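Local coordinates for phosphatidylserine synthase (Haemophilus influenzae, PDB 3HSI), which is a member of the phospholipase D superfamily of enzymes, with two PLD-like regions carried in a single chain, at residues V305-A310 with V353-D358; D84-I89 with M126-P131. One frame throughout, in Å; residues are numbered along the deposited sequence. Where two conformers were deposited one is given.

Interaction 1: residues V305-A310 with V353-D358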
loop_
_atom_site.group_PDB
_atom_site.type_symbol
_atom_site.label_atom_id
_atom_site.label_comp_id
_atom_site.label_asym_id
_atom_site.label_seq_id
_atom_site.Cartn_x
_atom_site.Cartn_y
_atom_site.Cartn_z
ATOM N N VAL C 305 -5.891 16.563 20.305
ATOM C CA VAL C 305 -6.069 15.122 20.122
ATOM C C VAL C 305 -6.685 14.548 21.373
ATOM O O VAL C 305 -6.744 15.218 22.405
ATOM C CB VAL C 305 -4.706 14.396 19.871
ATOM C CG1 VAL C 305 -4.195 14.749 18.508
ATOM C CG2 VAL C 305 -3.684 14.788 20.936
ATOM N N GLY C 306 -7.152 13.311 21.282
ATOM C CA GLY C 306 -7.611 12.590 22.434
ATOM C C GLY C 306 -6.449 12.103 23.279
ATOM O O GLY C 306 -5.373 11.733 22.758
ATOM N N ASP C 307 -6.666 12.149 24.591
ATOM C CA ASP C 307 -5.928 11.317 25.544
ATOM C C ASP C 307 -6.026 9.855 25.117
ATOM O O ASP C 307 -7.056 9.446 24.593
ATOM C CB ASP C 307 -6.569 11.459 26.934
ATOM C CG ASP C 307 -5.639 11.038 28.072
ATOM O OD1 ASP C 307 -5.254 11.924 28.879
ATOM O OD2 ASP C 307 -5.324 9.837 28.198
ATOM N N LYS C 308 -4.952 9.093 25.352
ATOM C CA LYS C 308 -4.928 7.616 25.306
ATOM C C LYS C 308 -6.279 6.961 25.593
ATOM O O LYS C 308 -6.736 6.090 24.870
ATOM C CB LYS C 308 -4.021 7.103 26.438
ATOM C CG LYS C 308 -2.590 7.007 26.140
ATOM C CD LYS C 308 -1.906 5.941 27.036
ATOM C CE LYS C 308 -1.983 6.147 28.556
ATOM N NZ LYS C 308 -1.267 7.346 29.114
ATOM N N VAL C 309 -6.883 7.376 26.694
ATOM C CA VAL C 309 -8.098 6.778 27.193
ATOM C C VAL C 309 -9.316 7.167 26.346
ATOM O O VAL C 309 -10.340 6.499 26.413
ATOM C CB VAL C 309 -8.299 7.191 28.657
ATOM C CG1 VAL C 309 -9.674 6.775 29.171
ATOM C CG2 VAL C 309 -7.173 6.585 29.527
ATOM N N ALA C 310 -9.204 8.226 25.541
ATOM C CA ALA C 310 -10.287 8.612 24.613
ATOM C C ALA C 310 -10.181 7.983 23.193
ATOM O O ALA C 310 -10.933 8.313 22.286
ATOM C CB ALA C 310 -10.364 10.114 24.534
ATOM N N VAL C 353 -0.699 22.223 22.778
ATOM C CA VAL C 353 -1.103 20.853 22.573
ATOM C C VAL C 353 -2.178 20.622 23.597
ATOM O O VAL C 353 -1.948 20.841 24.779
ATOM C CB VAL C 353 0.083 19.867 22.749
ATOM C CG1 VAL C 353 -0.415 18.397 22.785
ATOM C CG2 VAL C 353 1.081 20.046 21.618
ATOM N N ARG C 354 -3.352 20.212 23.149
ATOM C CA ARG C 354 -4.443 19.973 24.068
ATOM C C ARG C 354 -4.858 18.531 24.027
ATOM O O ARG C 354 -4.958 17.952 22.945
ATOM C CB ARG C 354 -5.657 20.797 23.676
ATOM C CG ARG C 354 -5.657 22.149 24.249
ATOM C CD ARG C 354 -6.709 22.894 23.514
ATOM N NE ARG C 354 -6.667 24.303 23.841
ATOM C CZ ARG C 354 -7.197 24.840 24.927
ATOM N NH1 ARG C 354 -7.813 24.094 25.849
ATOM N NH2 ARG C 354 -7.105 26.144 25.082
ATOM N N LEU C 355 -5.094 17.957 25.196
ATOM C CA LEU C 355 -5.549 16.584 25.279
ATOM C C LEU C 355 -7.002 16.539 25.754
ATOM O O LEU C 355 -7.330 17.081 26.828
ATOM C CB LEU C 355 -4.683 15.787 26.241
ATOM C CG LEU C 355 -3.224 15.494 25.846
ATOM C CD1 LEU C 355 -2.594 14.701 26.967
ATOM C CD2 LEU C 355 -3.136 14.704 24.566
ATOM N N TRP C 356 -7.842 15.868 24.963
ATOM C CA TRP C 356 -9.263 15.743 25.272
ATOM C C TRP C 356 -9.496 14.474 26.061
ATOM O O TRP C 356 -8.940 13.414 25.731
ATOM C CB TRP C 356 -10.101 15.720 23.976
ATOM C CG TRP C 356 -11.614 15.784 24.158
ATOM C CD1 TRP C 356 -12.406 16.916 24.094
ATOM C CD2 TRP C 356 -12.518 14.670 24.366
ATOM N NE1 TRP C 356 -13.739 16.564 24.261
ATOM C CE2 TRP C 356 -13.835 15.209 24.450
ATOM C CE3 TRP C 356 -12.333 13.285 24.557
ATOM C CZ2 TRP C 356 -14.974 14.406 24.669
ATOM C CZ3 TRP C 356 -13.444 12.480 24.778
ATOM C CH2 TRP C 356 -14.777 13.055 24.821
ATOM N N ARG C 357 -10.334 14.586 27.084
ATOM C CA ARG C 357 -10.692 13.453 27.906
ATOM C C ARG C 357 -12.004 13.741 28.654
ATOM O O ARG C 357 -12.159 14.793 29.215
ATOM C CB ARG C 357 -9.588 13.194 28.915
ATOM C CG ARG C 357 -9.820 11.908 29.707
ATOM C CD ARG C 357 -8.694 11.641 30.668
ATOM N NE ARG C 357 -8.988 10.367 31.297
ATOM C CZ ARG C 357 -8.161 9.634 32.030
ATOM N NH1 ARG C 357 -6.915 10.033 32.273
ATOM N NH2 ARG C 357 -8.612 8.475 32.523
ATOM N N ASP C 358 -12.924 12.784 28.647
ATOM C CA ASP C 358 -14.207 12.900 29.344
ATOM C C ASP C 358 -14.660 11.498 29.785
ATOM O O ASP C 358 -15.406 10.814 29.078
ATOM C CB ASP C 358 -15.248 13.541 28.423
ATOM C CG ASP C 358 -16.646 13.580 29.046
ATOM O OD1 ASP C 358 -16.746 13.600 30.289
ATOM O OD2 ASP C 358 -17.641 13.574 28.283
#

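Interaction 2: residues D84-I89 with M126-P131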
loop_
_atom_site.group_PDB
_atom_site.type_symbol
_atom_site.label_atom_id
_atom_site.label_comp_id
_atom_site.label_asym_id
_atom_site.label_seq_id
_atom_site.Cartn_x
_atom_site.Cartn_y
_atom_site.Cartn_z
ATOM N N ASP C 84 -36.299 9.350 -3.295
ATOM C CA ASP C 84 -35.053 8.789 -3.797
ATOM C C ASP C 84 -34.107 8.619 -2.595
ATOM O O ASP C 84 -33.546 9.600 -2.134
ATOM C CB ASP C 84 -34.486 9.750 -4.856
ATOM C CG ASP C 84 -33.157 9.292 -5.441
ATOM O OD1 ASP C 84 -32.790 8.093 -5.302
ATOM O OD2 ASP C 84 -32.480 10.158 -6.040
ATOM N N VAL C 85 -33.987 7.399 -2.054
ATOM C CA VAL C 85 -33.088 7.121 -0.902
ATOM C C VAL C 85 -31.890 6.266 -1.333
ATOM O O VAL C 85 -32.079 5.164 -1.839
ATOM C CB VAL C 85 -33.800 6.394 0.293
ATOM C CG1 VAL C 85 -32.846 6.259 1.501
ATOM C CG2 VAL C 85 -35.018 7.110 0.719
ATOM N N LYS C 86 -30.669 6.757 -1.100
ATOM C CA LYS C 86 -29.451 5.993 -1.411
ATOM C C LYS C 86 -28.505 6.112 -0.251
ATOM O O LYS C 86 -28.232 7.215 0.200
ATOM C CB LYS C 86 -28.775 6.482 -2.705
ATOM C CG LYS C 86 -29.727 6.439 -3.901
ATOM C CD LYS C 86 -29.146 5.748 -5.114
ATOM C CE LYS C 86 -30.213 5.540 -6.183
ATOM N NZ LYS C 86 -30.682 6.852 -6.734
ATOM N N VAL C 87 -28.072 4.975 0.276
ATOM C CA VAL C 87 -27.121 4.955 1.392
ATOM C C VAL C 87 -25.891 4.214 0.898
ATOM O O VAL C 87 -25.964 3.018 0.546
ATOM C CB VAL C 87 -27.727 4.284 2.685
ATOM C CG1 VAL C 87 -26.719 4.247 3.822
ATOM C CG2 VAL C 87 -29.033 5.042 3.127
ATOM N N LEU C 88 -24.764 4.922 0.842
ATOM C CA LEU C 88 -23.495 4.286 0.419
ATOM C C LEU C 88 -22.581 4.080 1.633
ATOM O O LEU C 88 -22.294 5.027 2.356
ATOM C CB LEU C 88 -22.787 5.109 -0.673
ATOM C CG LEU C 88 -23.333 5.110 -2.108
ATOM C CD1 LEU C 88 -24.770 5.671 -2.175
ATOM C CD2 LEU C 88 -22.415 5.877 -3.087
ATOM N N ILE C 89 -22.172 2.839 1.876
ATOM C CA ILE C 89 -21.239 2.551 2.962
ATOM C C ILE C 89 -20.112 1.719 2.395
ATOM O O ILE C 89 -20.211 1.198 1.281
ATOM C CB ILE C 89 -21.904 1.830 4.215
ATOM C CG1 ILE C 89 -22.664 0.524 3.844
ATOM C CG2 ILE C 89 -22.729 2.814 5.036
ATOM C CD1 ILE C 89 -24.153 0.677 3.444
HETATM N N MSE C 126 -31.753 0.276 -1.273
HETATM C CA MSE C 126 -31.393 1.525 -0.597
HETATM C C MSE C 126 -29.956 1.538 -0.063
HETATM O O MSE C 126 -29.349 2.607 0.050
HETATM C CB MSE C 126 -32.382 1.826 0.533
HETATM C CG MSE C 126 -33.800 2.000 0.025
HETATM SE SE MSE C 126 -35.025 2.783 1.301
HETATM C CE MSE C 126 -36.214 3.514 -0.012
ATOM N N PHE C 127 -29.422 0.360 0.253
ATOM C CA PHE C 127 -28.070 0.223 0.782
ATOM C C PHE C 127 -27.110 -0.314 -0.249
ATOM O O PHE C 127 -27.288 -1.419 -0.776
ATOM C CB PHE C 127 -28.047 -0.706 2.002
ATOM C CG PHE C 127 -28.584 -0.075 3.236
ATOM C CD1 PHE C 127 -27.764 0.686 4.044
ATOM C CD2 PHE C 127 -29.918 -0.229 3.576
ATOM C CE1 PHE C 127 -28.260 1.291 5.178
ATOM C CE2 PHE C 127 -30.420 0.360 4.711
ATOM C CZ PHE C 127 -29.591 1.139 5.508
ATOM N N PHE C 128 -26.072 0.471 -0.513
ATOM C CA PHE C 128 -25.078 0.130 -1.502
ATOM C C PHE C 128 -23.681 0.099 -0.900
ATOM O O PHE C 128 -23.311 0.996 -0.162
ATOM C CB PHE C 128 -25.148 1.128 -2.662
ATOM C CG PHE C 128 -26.507 1.199 -3.316
ATOM C CD1 PHE C 128 -26.821 0.374 -4.393
ATOM C CD2 PHE C 128 -27.495 2.076 -2.820
ATOM C CE1 PHE C 128 -28.081 0.442 -4.978
ATOM C CE2 PHE C 128 -28.760 2.131 -3.413
ATOM C CZ PHE C 128 -29.035 1.332 -4.493
ATOM N N GLY C 129 -22.913 -0.930 -1.243
ATOM C CA GLY C 129 -21.542 -1.097 -0.750
ATOM C C GLY C 129 -20.519 -0.617 -1.775
ATOM O O GLY C 129 -20.531 -1.050 -2.932
ATOM N N VAL C 130 -19.671 0.319 -1.355
ATOM C CA VAL C 130 -18.672 0.902 -2.255
ATOM C C VAL C 130 -17.300 0.330 -1.890
ATOM O O VAL C 130 -16.826 0.543 -0.793
ATOM C CB VAL C 130 -18.626 2.439 -2.094
ATOM C CG1 VAL C 130 -17.515 3.043 -2.933
ATOM C CG2 VAL C 130 -19.983 3.071 -2.387
ATOM N N PRO C 131 -16.651 -0.388 -2.803
ATOM C CA PRO C 131 -15.285 -0.863 -2.503
ATOM C C PRO C 131 -14.190 0.052 -3.079
ATOM O O PRO C 131 -14.042 0.164 -4.309
ATOM C CB PRO C 131 -15.244 -2.219 -3.181
ATOM C CG PRO C 131 -16.295 -2.105 -4.358
ATOM C CD PRO C 131 -17.117 -0.849 -4.133
#

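Interaction 1: residues V305-A310 with V353-D358
Arg357 runs out alongside the turn that follows strand 300-306, and with Asp307 and Val305 it accounts for much of the buried surface. Its chain is extended, with CG anti to the backbone N (chi1 -173°), so the aliphatic part runs past Asp307, where CD lies 3.9 Å from Asp307 OD1. At the tip the guanidinium lies against Val309, whose CG2 sits over one face toward the rim, 3.8 Å from Arg357 NH2. Asp307 OD1 stays 4.2 Å from Arg357 NH1, beyond a salt bridge, with the two planar groups well out of parallel; any attraction between the charges is therefore likely to be long-range. The carboxylate has local work instead: OD2 accepts from Val309 N through its anti lone pair, closing an Asx turn. Asp307 is also fixed by its backbone, since its N donates to Trp356 O at 2.8 Å. That bond extends the parallel pairing made by Val305, whose N donates to Arg354 O at 3.1 Å and whose O accepts from Trp356 N at 2.9 Å. Val305 and Leu355 lie side by side, CG2 to CD2 at 3.7 Å, on the face covered by Leu335 of helix 327-341. Across the sheet, Ala310 CB meets the edge of the Trp356 indole at CE3, 3.7 Å away, while Tyr172 and Tyr363 also pack on that ring. Two neighbouring parallel strands joined through helices, one of them lying on the sheet, make a beta-alpha-beta crossover within the PLD-like domain.

Interaction 2: residues D84-I89 with M126-P131
Residues 84-89 and strand 127-130 run parallel, skewed by 31°, and their side chains fit together differently on the two faces. On the face of Val87 and Ile89, the Phe127 ring meets both side chains. Val87 CG1, anti to its backbone N, lies 3.6 Å from Phe127 CE1, whereas Ile89 CD1 is 3.7 Å from Phe127 CD1. Ile89 manages this by placing CG1 in the crowded position between its backbone N and carbonyl carbon (chi1 55°). The CD1 corner of the phenyl thus meets both aliphatic branches, Val87 CG1 obliquely and Ile89 CD1 at the edge, in the ring plane. Selenomethionine Met126, extended beyond CG, crosses Val85 obliquely and brings CE to 3.8 Å from Val85 CB. The other face carries Leu88 and Phe128; Val130 CG2 rests against Leu88 CD2 at 3.8 Å. Phe128 has the most surface covered: Val87 O lies at its ring edge, near the ring plane and 3.8 Å from Phe128 CD2, and Lys86 CD meets the ring obliquely. Lys86 then bends away to a salt bridge with Asp84, NZ to OD1 2.8 Å. Four backbone hydrogen bonds set the spacing, from Val87 N to Met126 O (2.7 Å) through to Val130 N to Ile89 O (2.8 Å), each nearly along its C=O axis. Asp205 OD2 accepts from both Met126 N and Phe127 N, holding the start of strand 127-130. Strand 52-56 continues the sheet beyond 84-90 and strand 202-203 beyond 127-130; helix 64-79 packs on Val85, Met126 and Phe127, Tyr111 of helix 107-118 stacks on the Phe127 ring, and helix 216-229 meets Val130 and Pro131.

Overall arrangement
Interaction 2 comes first along the chain and is complete before interaction 1 opens, so the two follow in series. They lie on opposite sides of the chain's centre, with their own centres 33 Å apart and nearest atoms about 22 Å apart, and do not touch. Each belongs to a different mixed sheet, and each pairs two parallel strands whose connection includes helix: 107-118 in interaction 2, 327-341 and 343-348 in interaction 1. The same kind of strand pairing therefore appears in both lobes, consistent with the paired alpha/beta architecture of phospholipase D superfamily enzymes. Interaction 2 is buried, whereas interaction 1 is only partly so.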